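Local coordinates for putative sugar binding protein (PDB 6GT9), which binds galactose and probably glucose, and is associated with a three-component sensing system for galactan utilization, at residues H32-P37 with D62-G67; K53-E58 with A276-A281; D89-Q94 with K111-V116; P103-I108 with P123-V128. All coordinates share one frame; numbering follows the deposited sequence.

In the fold
All four contacts belong to the lobe of the sugar-binding fold that holds the N-terminus. Interactions 1 and 3 pair neighbouring strands of one parallel sheet, their centres about 10 Å apart, and a backbone hydrogen bond from Ile92 N to Val34 O (2.8 Å) joins them. Interaction 2 packs two helices over one face of that sheet, where Met280 CE lies 3.6 Å from Val116 CG2 of interaction 3. Interaction 4 fastens helix 98-110, on the opposite face, to a loop; its centre is about 9 Å from that of interaction 3. The sugar lies beyond the C-terminal strand ends: Gln94 touches the bound galactose, and the side chain of Pro37 is about 8 Å from it.

Interaction 1: residues H32-P37 with D62-G67; sequences HFVLVP and DLEYIG
Pro37 overlaps the Tyr65 ring, placing CD over one face toward the rim, 4.2 Å from the centroid, while CG comes to 3.4 Å from Tyr65 CZ. Tyr65 CG, anti to the backbone N (chi1 -177°), starts the ring off on the side of the sheet shared with Leu35, and its end comes back toward Pro37. The hydroxyl bonds to Leu40 O. In the plane of the same ring, at its edge, Leu35 CD2 lies 3.9 Å from Tyr65 CD1. An alanine at Tyr65 would probably leave Pro37 CD and CG without the phenol, Leu40 O without that hydroxyl and a gap beside Leu35 CD2.

At the other end His32 ND1 donates to Asp62 OD2 at 3.0 Å, meeting the oxygen's anti lone pair close to the imidazole plane, with the carboxylate turned almost perpendicular (88°). Glu64 OE2, 4.2 Å from His32 ND1, adds a second nearby acidic group that may favour protonation of the ring. Between these ends the backbones form a regular parallel pairing, alternating from Phe33 N to Asp62 O (2.9 Å) through to Ile66 N and Leu35 O (3.0 Å).

These are the two strands of a beta-alpha-beta unit bridged by helix 43-59, whose Trp45, a galactose-binding residue, touches both Pro37 and Tyr65. Strand 62-65 is outermost; strand 32-36 continues to strand 90-93, with helix 73-85 covering Val34 and helix 269-284 covering Phe33.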
loop_
_atom_site.group_PDB
_atom_site.type_symbol
_atom_site.label_atom_id
_atom_site.label_comp_id
_atom_site.label_asym_id
_atom_site.label_seq_id
_atom_site.Cartn_x
_atom_site.Cartn_y
_atom_site.Cartn_z
ATOM N N HIS A 32 -13.881 -7.434 -20.359
ATOM C CA HIS A 32 -13.254 -6.161 -20.011
ATOM C C HIS A 32 -13.207 -6.056 -18.490
ATOM O O HIS A 32 -14.254 -5.959 -17.840
ATOM C CB HIS A 32 -14.021 -4.986 -20.618
ATOM C CG HIS A 32 -14.144 -5.039 -22.115
ATOM N ND1 HIS A 32 -13.089 -4.779 -22.964
ATOM C CD2 HIS A 32 -15.205 -5.311 -22.911
ATOM C CE1 HIS A 32 -13.489 -4.903 -24.218
ATOM N NE2 HIS A 32 -14.770 -5.220 -24.213
ATOM N N PHE A 33 -11.995 -6.092 -17.928
ATOM C CA PHE A 33 -11.748 -5.867 -16.509
ATOM C C PHE A 33 -11.068 -4.516 -16.337
ATOM O O PHE A 33 -10.185 -4.158 -17.123
ATOM C CB PHE A 33 -10.825 -6.931 -15.890
ATOM C CG PHE A 33 -11.326 -8.356 -15.999
ATOM C CD1 PHE A 33 -12.635 -8.641 -16.372
ATOM C CD2 PHE A 33 -10.467 -9.406 -15.708
ATOM C CE1 PHE A 33 -13.073 -9.961 -16.467
ATOM C CE2 PHE A 33 -10.898 -10.719 -15.797
ATOM C CZ PHE A 33 -12.206 -10.991 -16.193
ATOM N N VAL A 34 -11.455 -3.777 -15.302
ATOM C CA VAL A 34 -10.839 -2.494 -14.990
ATOM C C VAL A 34 -10.059 -2.639 -13.691
ATOM O O VAL A 34 -10.571 -3.193 -12.713
ATOM C CB VAL A 34 -11.880 -1.369 -14.876
ATOM C CG1 VAL A 34 -11.183 -0.045 -14.497
ATOM C CG2 VAL A 34 -12.655 -1.215 -16.208
ATOM N N LEU A 35 -8.825 -2.148 -13.683
ATOM C CA LEU A 35 -8.017 -2.055 -12.470
ATOM C C LEU A 35 -7.858 -0.576 -12.158
ATOM O O LEU A 35 -7.382 0.185 -13.005
ATOM C CB LEU A 35 -6.653 -2.723 -12.648
ATOM C CG LEU A 35 -5.620 -2.487 -11.537
ATOM C CD1 LEU A 35 -6.073 -3.075 -10.201
ATOM C CD2 LEU A 35 -4.261 -3.045 -11.947
ATOM N N VAL A 36 -8.282 -0.171 -10.967
ATOM C CA VAL A 36 -8.215 1.222 -10.540
ATOM C C VAL A 36 -7.113 1.336 -9.489
ATOM O O VAL A 36 -7.249 0.767 -8.395
ATOM C CB VAL A 36 -9.558 1.706 -9.981
ATOM C CG1 VAL A 36 -9.442 3.159 -9.543
ATOM C CG2 VAL A 36 -10.660 1.523 -11.020
ATOM N N PRO A 37 -6.008 2.018 -9.773
ATOM C CA PRO A 37 -4.970 2.218 -8.760
ATOM C C PRO A 37 -5.285 3.427 -7.887
ATOM O O PRO A 37 -6.142 4.250 -8.197
ATOM C CB PRO A 37 -3.722 2.474 -9.601
ATOM C CG PRO A 37 -4.276 3.289 -10.748
ATOM C CD PRO A 37 -5.625 2.628 -11.064
ATOM N N ASP A 62 -9.211 -8.159 -21.718
ATOM C CA ASP A 62 -8.779 -6.772 -21.858
ATOM C C ASP A 62 -8.749 -6.136 -20.473
ATOM O O ASP A 62 -9.785 -6.013 -19.809
ATOM C CB ASP A 62 -9.709 -6.002 -22.801
ATOM C CG ASP A 62 -9.396 -4.498 -22.852
ATOM O OD1 ASP A 62 -8.211 -4.121 -22.991
ATOM O OD2 ASP A 62 -10.341 -3.689 -22.737
ATOM N N LEU A 63 -7.563 -5.762 -20.025
ATOM C CA LEU A 63 -7.400 -5.113 -18.735
ATOM C C LEU A 63 -7.152 -3.627 -18.956
ATOM O O LEU A 63 -6.146 -3.248 -19.564
ATOM C CB LEU A 63 -6.253 -5.739 -17.952
ATOM C CG LEU A 63 -6.214 -5.090 -16.579
ATOM C CD1 LEU A 63 -6.940 -5.953 -15.578
ATOM C CD2 LEU A 63 -4.788 -4.834 -16.184
ATOM N N GLU A 64 -8.083 -2.797 -18.491
ATOM C CA GLU A 64 -7.990 -1.350 -18.606
ATOM C C GLU A 64 -7.512 -0.793 -17.271
ATOM O O GLU A 64 -8.150 -1.036 -16.242
ATOM C CB GLU A 64 -9.344 -0.751 -18.966
ATOM C CG GLU A 64 -10.171 -1.543 -19.968
ATOM C CD GLU A 64 -11.474 -0.813 -20.234
ATOM O OE1 GLU A 64 -11.424 0.427 -20.093
ATOM O OE2 GLU A 64 -12.520 -1.433 -20.557
ATOM N N TYR A 65 -6.391 -0.061 -17.293
ATOM C CA TYR A 65 -5.797 0.562 -16.106
ATOM C C TYR A 65 -6.246 2.015 -16.064
ATOM O O TYR A 65 -5.825 2.822 -16.905
ATOM C CB TYR A 65 -4.275 0.459 -16.162
ATOM C CG TYR A 65 -3.495 0.990 -14.966
ATOM C CD1 TYR A 65 -3.444 0.283 -13.770
ATOM C CD2 TYR A 65 -2.751 2.166 -15.062
ATOM C CE1 TYR A 65 -2.695 0.754 -12.682
ATOM C CE2 TYR A 65 -2.005 2.639 -13.995
ATOM C CZ TYR A 65 -1.981 1.928 -12.803
ATOM O OH TYR A 65 -1.234 2.389 -11.732
ATOM N N ILE A 66 -7.129 2.346 -15.116
ATOM C CA ILE A 66 -7.790 3.652 -15.098
ATOM C C ILE A 66 -7.826 4.148 -13.664
ATOM O O ILE A 66 -8.413 3.493 -12.797
ATOM C CB ILE A 66 -9.222 3.602 -15.656
ATOM C CG1 ILE A 66 -9.265 2.914 -17.021
ATOM C CG2 ILE A 66 -9.790 5.001 -15.751
ATOM C CD1 ILE A 66 -10.658 2.594 -17.486
ATOM N N GLY A 67 -7.237 5.316 -13.416
ATOM C CA GLY A 67 -7.116 5.826 -12.073
ATOM C C GLY A 67 -6.835 7.314 -12.012
ATOM O O GLY A 67 -6.529 7.965 -13.021
#

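Interaction 2: residues K53-E58 with A276-A281; sequences KAAAKE and AVKMMA
Ala55 and Val277 point directly at one another where two helices on one face of the parallel sheet meet in the three-layer alpha/beta lobe typical of periplasmic binding proteins. The helix segments run in roughly the same direction, 40° apart, and their axes come within 8.8 Å, a close approach made possible by the small residue at the crossing.

Ala55 CB abuts Val277 CB at 3.7 Å. Val277 CG1, anti to its backbone N (chi1 171°), reaches across to the helix turn of Ala55 and Ala56. On the flank, Lys278 bends at each torsion beyond CG, bringing CD to 4.1 Å from Ala55 CB, so its aliphatic part lies against the alanine. Its chain crosses that of Glu58 at about a right angle. Their charged ends are too far apart for a salt bridge, and since Glu58 has two conformers their relation is doubtful; both side chains find a partner in Tyr274 OH, weakly in the case of Lys278.

Toward the sheet, Val277 also touches Leu63 and Ile92, so one side chain joins helix to helix and helix to strand. Its CG1 methyl ends 3.9 Å from Ala56 N.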
loop_
_atom_site.group_PDB
_atom_site.type_symbol
_atom_site.label_atom_id
_atom_site.label_comp_id
_atom_site.label_asym_id
_atom_site.label_seq_id
_atom_site.Cartn_x
_atom_site.Cartn_y
_atom_site.Cartn_z
ATOM N N LYS A 53 -1.678 -6.945 -15.936
ATOM C CA LYS A 53 -1.617 -7.008 -17.396
ATOM C C LYS A 53 -1.091 -8.356 -17.883
ATOM O O LYS A 53 -1.541 -8.878 -18.910
ATOM C CB LYS A 53 -0.744 -5.864 -17.920
ATOM C CG LYS A 53 -1.443 -4.505 -17.995
ATOM C CD LYS A 53 -2.361 -4.441 -19.207
ATOM C CE LYS A 53 -2.295 -3.088 -19.888
ATOM N NZ LYS A 53 -2.951 -2.010 -19.113
ATOM N N ALA A 54 -0.124 -8.928 -17.172
ATOM C CA ALA A 54 0.419 -10.227 -17.560
ATOM C C ALA A 54 -0.612 -11.341 -17.391
ATOM O O ALA A 54 -0.714 -12.237 -18.239
ATOM C CB ALA A 54 1.678 -10.523 -16.741
ATOM N N ALA A 55 -1.382 -11.313 -16.301
ATOM C CA ALA A 55 -2.463 -12.278 -16.152
ATOM C C ALA A 55 -3.496 -12.099 -17.255
ATOM O O ALA A 55 -4.002 -13.081 -17.807
ATOM C CB ALA A 55 -3.120 -12.136 -14.780
ATOM N N ALA A 56 -3.797 -10.843 -17.597
ATOM C CA ALA A 56 -4.793 -10.547 -18.624
ATOM C C ALA A 56 -4.357 -11.063 -19.990
ATOM O O ALA A 56 -5.172 -11.603 -20.747
ATOM C CB ALA A 56 -5.038 -9.039 -18.670
ATOM N N LYS A 57 -3.073 -10.899 -20.321
ATOM C CA LYS A 57 -2.549 -11.407 -21.586
ATOM C C LYS A 57 -2.685 -12.921 -21.660
ATOM O O LYS A 57 -3.155 -13.463 -22.670
ATOM C CB LYS A 57 -1.087 -10.989 -21.751
ATOM C CG LYS A 57 -0.455 -11.408 -23.074
ATOM C CD LYS A 57 0.889 -10.709 -23.304
ATOM C CE LYS A 57 0.768 -9.599 -24.342
ATOM N NZ LYS A 57 2.086 -9.043 -24.776
ATOM N N GLU A 58 -2.281 -13.617 -20.589
ATOM C CA GLU A 58 -2.405 -15.071 -20.545
ATOM C C GLU A 58 -3.857 -15.512 -20.718
ATOM O O GLU A 58 -4.134 -16.531 -21.368
ATOM C CB GLU A 58 -1.832 -15.605 -19.230
ATOM C CG GLU A 58 -0.353 -15.294 -18.993
ATOM C CD GLU A 58 0.132 -15.764 -17.624
ATOM O OE1 GLU A 58 -0.684 -16.332 -16.869
ATOM O OE2 GLU A 58 1.323 -15.571 -17.298
ATOM N N ALA A 276 -5.332 -11.064 -8.707
ATOM C CA ALA A 276 -6.640 -10.419 -8.773
ATOM C C ALA A 276 -7.311 -10.653 -10.125
ATOM O O ALA A 276 -8.532 -10.801 -10.198
ATOM C CB ALA A 276 -6.515 -8.922 -8.507
ATOM N N VAL A 277 -6.538 -10.638 -11.209
ATOM C CA VAL A 277 -7.117 -10.847 -12.530
ATOM C C VAL A 277 -7.515 -12.311 -12.699
ATOM O O VAL A 277 -8.585 -12.615 -13.231
ATOM C CB VAL A 277 -6.137 -10.395 -13.626
ATOM C CG1 VAL A 277 -6.649 -10.809 -14.992
ATOM C CG2 VAL A 277 -5.908 -8.863 -13.579
ATOM N N LYS A 278 -6.668 -13.239 -12.231
ATOM C CA LYS A 278 -7.024 -14.656 -12.284
ATOM C C LYS A 278 -8.272 -14.942 -11.459
ATOM O O LYS A 278 -9.134 -15.713 -11.891
ATOM C CB LYS A 278 -5.869 -15.540 -11.788
ATOM C CG LYS A 278 -4.549 -15.395 -12.549
ATOM C CD LYS A 278 -4.635 -15.823 -14.009
ATOM C CE LYS A 278 -4.691 -17.348 -14.172
ATOM N NZ LYS A 278 -3.343 -17.975 -14.081
ATOM N N MET A 279 -8.372 -14.364 -10.252
ATOM C CA MET A 279 -9.579 -14.550 -9.444
ATOM C C MET A 279 -10.803 -14.012 -10.166
ATOM O O MET A 279 -11.854 -14.654 -10.179
ATOM C CB MET A 279 -9.459 -13.854 -8.082
ATOM C CG MET A 279 -8.290 -14.234 -7.167
ATOM S SD MET A 279 -8.515 -15.775 -6.287
ATOM C CE MET A 279 -8.222 -16.969 -7.602
ATOM N N MET A 280 -10.692 -12.813 -10.753
ATOM C CA MET A 280 -11.825 -12.222 -11.453
ATOM C C MET A 280 -12.344 -13.146 -12.556
ATOM O O MET A 280 -13.558 -13.300 -12.727
ATOM C CB MET A 280 -11.430 -10.858 -12.026
ATOM C CG MET A 280 -12.608 -10.133 -12.680
ATOM S SD MET A 280 -13.955 -9.768 -11.534
ATOM C CE MET A 280 -13.292 -8.350 -10.656
ATOM N N ALA A 281 -11.439 -13.777 -13.309
ATOM C CA ALA A 281 -11.860 -14.673 -14.379
ATOM C C ALA A 281 -12.592 -15.887 -13.820
ATOM O O ALA A 281 -13.579 -16.341 -14.399
ATOM C CB ALA A 281 -10.653 -15.109 -15.211
#

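Interaction 3: residues D89-Q94 with K111-V116; sequences DGIITQ and KNIPVV
Asp89 approaches Pro114 through its carbonyl, Asp89 O standing 3.2 Å from the ring carbon Pro114 CD. Its carboxylate is engaged elsewhere, with His32 N of the strand on the other side. Gly90 follows, its CA 4.0 Å from Ile113 CG2, the methyl lying against the glycine backbone.

Ile91 is the residue bonded in both directions: its N donates to Pro114 O at 3.1 Å, and its O accepts from Val116 N at the same length. Its side chain crosses that of Ile113, with Ile91 CG1 4.1 Å from Ile113 CG2; that methyl faces Gly90 and Ile91 because it is anti to the Ile113 backbone N. Ile91 and Val115 share the sheet face covered by helix 98-110.

Ile92 turns to the opposite face with Val116, where Met280 of helix 269-284 packs, and its CG2 rests 3.6 Å from Val116 O. That same oxygen receives Thr93 N at 3.1 Å. Thr93 OG1 donates to Gln94 O, and Gln94 itself leaves the pairing to touch galactose, its NE2 bonding to Asp119 and Glu38 of the pocket.

Strands 90-93 and 115-118 thus form a parallel pair of the beta-alpha-beta unit through helix 98-110. Proline has no N-H to offer Asp89 O, which meets a C-H group instead, and the pairing starts from Pro114 O. Backbone bonds set the register while branched aliphatic groups fill both faces; the polar groups lie at the two ends, Asp89 toward His32 and Gln94 at the sugar.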
loop_
_atom_site.group_PDB
_atom_site.type_symbol
_atom_site.label_atom_id
_atom_site.label_comp_id
_atom_site.label_asym_id
_atom_site.label_seq_id
_atom_site.Cartn_x
_atom_site.Cartn_y
_atom_site.Cartn_z
ATOM N N ASP A 89 -16.939 -6.038 -17.224
ATOM C CA ASP A 89 -17.208 -7.371 -16.693
ATOM C C ASP A 89 -16.700 -7.572 -15.269
ATOM O O ASP A 89 -17.131 -8.516 -14.593
ATOM C CB ASP A 89 -16.608 -8.418 -17.635
ATOM C CG ASP A 89 -17.136 -8.272 -19.047
ATOM O OD1 ASP A 89 -18.332 -8.530 -19.236
ATOM O OD2 ASP A 89 -16.384 -7.843 -19.951
ATOM N N GLY A 90 -15.818 -6.704 -14.791
ATOM C CA GLY A 90 -15.351 -6.806 -13.421
ATOM C C GLY A 90 -14.515 -5.587 -13.093
ATOM O O GLY A 90 -13.943 -4.976 -14.001
ATOM N N ILE A 91 -14.441 -5.222 -11.811
ATOM C CA ILE A 91 -13.733 -4.028 -11.359
ATOM C C ILE A 91 -12.840 -4.432 -10.194
ATOM O O ILE A 91 -13.298 -5.089 -9.248
ATOM C CB ILE A 91 -14.711 -2.912 -10.945
ATOM C CG1 ILE A 91 -15.501 -2.428 -12.175
ATOM C CG2 ILE A 91 -13.977 -1.764 -10.300
ATOM C CD1 ILE A 91 -16.570 -1.396 -11.884
ATOM N N ILE A 92 -11.565 -4.082 -10.287
ATOM C CA ILE A 92 -10.567 -4.386 -9.267
ATOM C C ILE A 92 -10.066 -3.063 -8.709
ATOM O O ILE A 92 -9.609 -2.201 -9.472
ATOM C CB ILE A 92 -9.408 -5.215 -9.849
ATOM C CG1 ILE A 92 -9.952 -6.474 -10.533
ATOM C CG2 ILE A 92 -8.373 -5.560 -8.748
ATOM C CD1 ILE A 92 -8.980 -7.129 -11.509
ATOM N N THR A 93 -10.144 -2.905 -7.387
ATOM C CA THR A 93 -9.863 -1.622 -6.757
ATOM C C THR A 93 -9.531 -1.826 -5.286
ATOM O O THR A 93 -9.943 -2.806 -4.669
ATOM C CB THR A 93 -11.064 -0.678 -6.861
ATOM O OG1 THR A 93 -10.752 0.563 -6.227
ATOM C CG2 THR A 93 -12.255 -1.302 -6.154
ATOM N N GLN A 94 -8.820 -0.858 -4.721
ATOM C CA GLN A 94 -8.732 -0.764 -3.270
ATOM C C GLN A 94 -10.103 -0.433 -2.697
ATOM O O GLN A 94 -10.891 0.305 -3.302
ATOM C CB GLN A 94 -7.765 0.335 -2.854
ATOM C CG GLN A 94 -6.310 0.103 -3.130
ATOM C CD GLN A 94 -5.573 1.435 -3.153
ATOM O OE1 GLN A 94 -5.887 2.289 -3.977
ATOM N NE2 GLN A 94 -4.625 1.632 -2.222
ATOM N N LYS A 111 -25.512 -4.010 -9.372
ATOM C CA LYS A 111 -25.676 -3.938 -10.815
ATOM C C LYS A 111 -25.030 -5.123 -11.532
ATOM O O LYS A 111 -24.775 -5.038 -12.741
ATOM C CB LYS A 111 -25.106 -2.621 -11.348
ATOM C CG LYS A 111 -25.772 -1.361 -10.799
ATOM C CD LYS A 111 -25.190 -0.110 -11.476
ATOM C CE LYS A 111 -25.686 1.186 -10.841
ATOM N NZ LYS A 111 -25.154 2.387 -11.554
ATOM N N ASN A 112 -24.745 -6.212 -10.808
ATOM C CA ASN A 112 -24.246 -7.464 -11.381
ATOM C C ASN A 112 -22.854 -7.313 -12.002
ATOM O O ASN A 112 -22.540 -7.957 -13.001
ATOM C CB ASN A 112 -25.238 -8.043 -12.399
ATOM C CG ASN A 112 -26.590 -8.340 -11.782
ATOM O OD1 ASN A 112 -26.696 -8.582 -10.577
ATOM N ND2 ASN A 112 -27.636 -8.317 -12.601
ATOM N N ILE A 113 -22.005 -6.484 -11.401
ATOM C CA ILE A 113 -20.603 -6.382 -11.781
ATOM C C ILE A 113 -19.778 -6.845 -10.582
ATOM O O ILE A 113 -19.869 -6.247 -9.507
ATOM C CB ILE A 113 -20.221 -4.951 -12.207
ATOM C CG1 ILE A 113 -21.083 -4.496 -13.394
ATOM C CG2 ILE A 113 -18.760 -4.848 -12.601
ATOM C CD1 ILE A 113 -20.681 -3.125 -13.951
ATOM N N PRO A 114 -19.006 -7.925 -10.686
ATOM C CA PRO A 114 -18.246 -8.396 -9.522
ATOM C C PRO A 114 -17.091 -7.462 -9.194
ATOM O O PRO A 114 -16.462 -6.887 -10.083
ATOM C CB PRO A 114 -17.735 -9.773 -9.959
ATOM C CG PRO A 114 -17.697 -9.707 -11.449
ATOM C CD PRO A 114 -18.838 -8.807 -11.854
ATOM N N VAL A 115 -16.792 -7.338 -7.897
ATOM C CA VAL A 115 -15.717 -6.476 -7.422
ATOM C C VAL A 115 -14.716 -7.330 -6.665
ATOM O O VAL A 115 -15.097 -8.105 -5.777
ATOM C CB VAL A 115 -16.246 -5.325 -6.543
ATOM C CG1 VAL A 115 -15.078 -4.550 -5.885
ATOM C CG2 VAL A 115 -17.100 -4.366 -7.391
ATOM N N VAL A 116 -13.445 -7.221 -7.049
ATOM C CA VAL A 116 -12.334 -7.797 -6.296
ATOM C C VAL A 116 -11.541 -6.638 -5.714
ATOM O O VAL A 116 -11.161 -5.713 -6.444
ATOM C CB VAL A 116 -11.445 -8.691 -7.178
ATOM C CG1 VAL A 116 -10.163 -9.093 -6.429
ATOM C CG2 VAL A 116 -12.210 -9.961 -7.614
#

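Interaction 4: residues P103-I108 with P123-V128; sequences PVINEI and PTSRRV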
loop_
_atom_site.group_PDB
_atom_site.type_symbol
_atom_site.label_atom_id
_atom_site.label_comp_id
_atom_site.label_asym_id
_atom_site.label_seq_id
_atom_site.Cartn_x
_atom_site.Cartn_y
_atom_site.Cartn_z
ATOM N N PRO A 103 -20.456 1.524 0.432
ATOM C CA PRO A 103 -21.697 1.700 -0.343
ATOM C C PRO A 103 -21.498 1.680 -1.851
ATOM O O PRO A 103 -22.380 1.190 -2.566
ATOM C CB PRO A 103 -22.228 3.058 0.144
ATOM C CG PRO A 103 -21.071 3.721 0.809
ATOM C CD PRO A 103 -20.272 2.616 1.403
ATOM N N VAL A 104 -20.373 2.184 -2.364
ATOM C CA VAL A 104 -20.169 2.193 -3.812
ATOM C C VAL A 104 -19.831 0.794 -4.319
ATOM O O VAL A 104 -20.315 0.373 -5.376
ATOM C CB VAL A 104 -19.085 3.211 -4.202
ATOM C CG1 VAL A 104 -18.806 3.151 -5.701
ATOM C CG2 VAL A 104 -19.508 4.612 -3.804
ATOM N N ILE A 105 -18.977 0.061 -3.599
ATOM C CA ILE A 105 -18.743 -1.334 -3.965
ATOM C C ILE A 105 -20.057 -2.105 -3.961
ATOM O O ILE A 105 -20.343 -2.872 -4.885
ATOM C CB ILE A 105 -17.697 -1.978 -3.036
ATOM C CG1 ILE A 105 -16.301 -1.433 -3.357
ATOM C CG2 ILE A 105 -17.723 -3.478 -3.199
ATOM C CD1 ILE A 105 -15.245 -1.689 -2.258
ATOM N N ASN A 106 -20.895 -1.871 -2.947
ATOM C CA ASN A 106 -22.167 -2.586 -2.849
ATOM C C ASN A 106 -23.106 -2.237 -4.001
ATOM O O ASN A 106 -23.758 -3.122 -4.566
ATOM C CB ASN A 106 -22.827 -2.285 -1.504
ATOM C CG ASN A 106 -22.186 -3.048 -0.364
ATOM O OD1 ASN A 106 -21.214 -3.771 -0.561
ATOM N ND2 ASN A 106 -22.722 -2.885 0.836
ATOM N N GLU A 107 -23.193 -0.956 -4.365
ATOM C CA GLU A 107 -24.091 -0.576 -5.450
ATOM C C GLU A 107 -23.605 -1.122 -6.789
ATOM O O GLU A 107 -24.423 -1.506 -7.636
ATOM C CB GLU A 107 -24.248 0.950 -5.493
ATOM C CG GLU A 107 -23.442 1.660 -6.537
ATOM C CD GLU A 107 -23.462 3.181 -6.377
ATOM O OE1 GLU A 107 -23.029 3.678 -5.365
ATOM O OE2 GLU A 107 -23.886 3.882 -7.267
ATOM N N ILE A 108 -22.287 -1.186 -6.990
ATOM C CA ILE A 108 -21.743 -1.784 -8.208
ATOM C C ILE A 108 -22.078 -3.267 -8.254
ATOM O O ILE A 108 -22.543 -3.789 -9.276
ATOM C CB ILE A 108 -20.223 -1.548 -8.288
ATOM C CG1 ILE A 108 -19.927 -0.074 -8.555
ATOM C CG2 ILE A 108 -19.594 -2.452 -9.349
ATOM C CD1 ILE A 108 -18.466 0.283 -8.437
ATOM N N PRO A 123 -13.568 -5.195 3.972
ATOM C CA PRO A 123 -14.096 -6.524 4.340
ATOM C C PRO A 123 -15.554 -6.535 4.766
ATOM O O PRO A 123 -16.155 -7.619 4.815
ATOM C CB PRO A 123 -13.178 -6.965 5.491
ATOM C CG PRO A 123 -12.681 -5.691 6.076
ATOM C CD PRO A 123 -12.578 -4.700 4.944
ATOM N N THR A 124 -16.152 -5.392 5.078
ATOM C CA THR A 124 -17.585 -5.377 5.343
ATOM C C THR A 124 -18.420 -5.193 4.076
ATOM O O THR A 124 -19.653 -5.232 4.154
ATOM C CB THR A 124 -17.936 -4.278 6.353
ATOM O OG1 THR A 124 -17.758 -2.997 5.746
ATOM C CG2 THR A 124 -17.034 -4.376 7.588
ATOM N N SER A 125 -17.796 -4.986 2.918
ATOM C CA SER A 125 -18.562 -4.803 1.693
ATOM C C SER A 125 -18.896 -6.158 1.070
ATOM O O SER A 125 -18.513 -7.220 1.564
ATOM C CB SER A 125 -17.801 -3.927 0.700
ATOM O OG SER A 125 -16.726 -4.648 0.144
ATOM N N ARG A 126 -19.631 -6.126 -0.039
ATOM C CA ARG A 126 -19.984 -7.343 -0.755
ATOM C C ARG A 126 -19.023 -7.638 -1.902
ATOM O O ARG A 126 -19.358 -8.420 -2.794
ATOM C CB ARG A 126 -21.434 -7.258 -1.247
ATOM C CG ARG A 126 -22.440 -7.253 -0.087
ATOM C CD ARG A 126 -23.832 -7.653 -0.512
ATOM N NE ARG A 126 -24.455 -6.641 -1.358
ATOM C CZ ARG A 126 -25.185 -5.632 -0.894
ATOM N NH1 ARG A 126 -25.713 -4.750 -1.735
ATOM N NH2 ARG A 126 -25.385 -5.503 0.408
ATOM N N ARG A 127 -17.840 -7.018 -1.909
ATOM C CA ARG A 127 -16.772 -7.483 -2.785
ATOM C C ARG A 127 -16.640 -9.000 -2.663
ATOM O O ARG A 127 -16.808 -9.565 -1.578
ATOM C CB ARG A 127 -15.449 -6.787 -2.430
ATOM C CG ARG A 127 -14.973 -7.027 -1.005
ATOM C CD ARG A 127 -13.868 -8.059 -0.963
ATOM N NE ARG A 127 -13.367 -8.324 0.398
ATOM C CZ ARG A 127 -13.916 -9.198 1.241
ATOM N NH1 ARG A 127 -14.996 -9.881 0.887
ATOM N NH2 ARG A 127 -13.392 -9.390 2.447
ATOM N N VAL A 128 -16.383 -9.668 -3.791
ATOM C CA VAL A 128 -16.355 -11.128 -3.786
ATOM C C VAL A 128 -15.112 -11.644 -3.078
ATOM O O VAL A 128 -15.169 -12.647 -2.360
ATOM C CB VAL A 128 -16.440 -11.688 -5.216
ATOM C CG1 VAL A 128 -16.429 -13.222 -5.169
ATOM C CG2 VAL A 128 -17.682 -11.187 -5.911
HETATM O O HOH W 1 -21.856 -3.938 3.189
#
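The Asn106 amide lies flat over one face of the Arg126 guanidinium, the two planes only 18° apart and Asn106 CG 4.0 Å above the centre of the group. The side chains themselves run at about a right angle, and Asn106 ND2 falls 3.8 Å from Arg126 NH2, while Asn106 CB lies at the same distance from Arg126 NH1. The stack brings together two flat polar groups; the guanidinium charge is met by a salt bridge from NH1 to Asp110.

From the amide, both polar atoms tie down the loop. Asn106 OD1 accepts Arg126 N at 2.9 Å, the donor tilted 15° from the carbonyl plane, and ND2 donates to a water 2.7 Å away that in turn donates a hydrogen bond to Thr124 O. An alanine at Asn106 would probably leave Arg126 N and the water without their mates and the guanidinium without the amide stacked on its face, still held by Asp110 but less fixed in its tilt.

Next to it, Ile105 CG2 packs 3.7 Å from Ser125 OG. That oxygen, set between its own backbone N and carbonyl carbon (chi1 73°), bonds to Ala122 O and weakly takes Arg127 N at 3.3 Å, forming an ST turn.

Asn106 thus joins helix 98-110 of the beta-alpha-beta unit to the connection between strands 115-118 and 129-132 of the parallel sheet in this periplasmic-binding-protein fold.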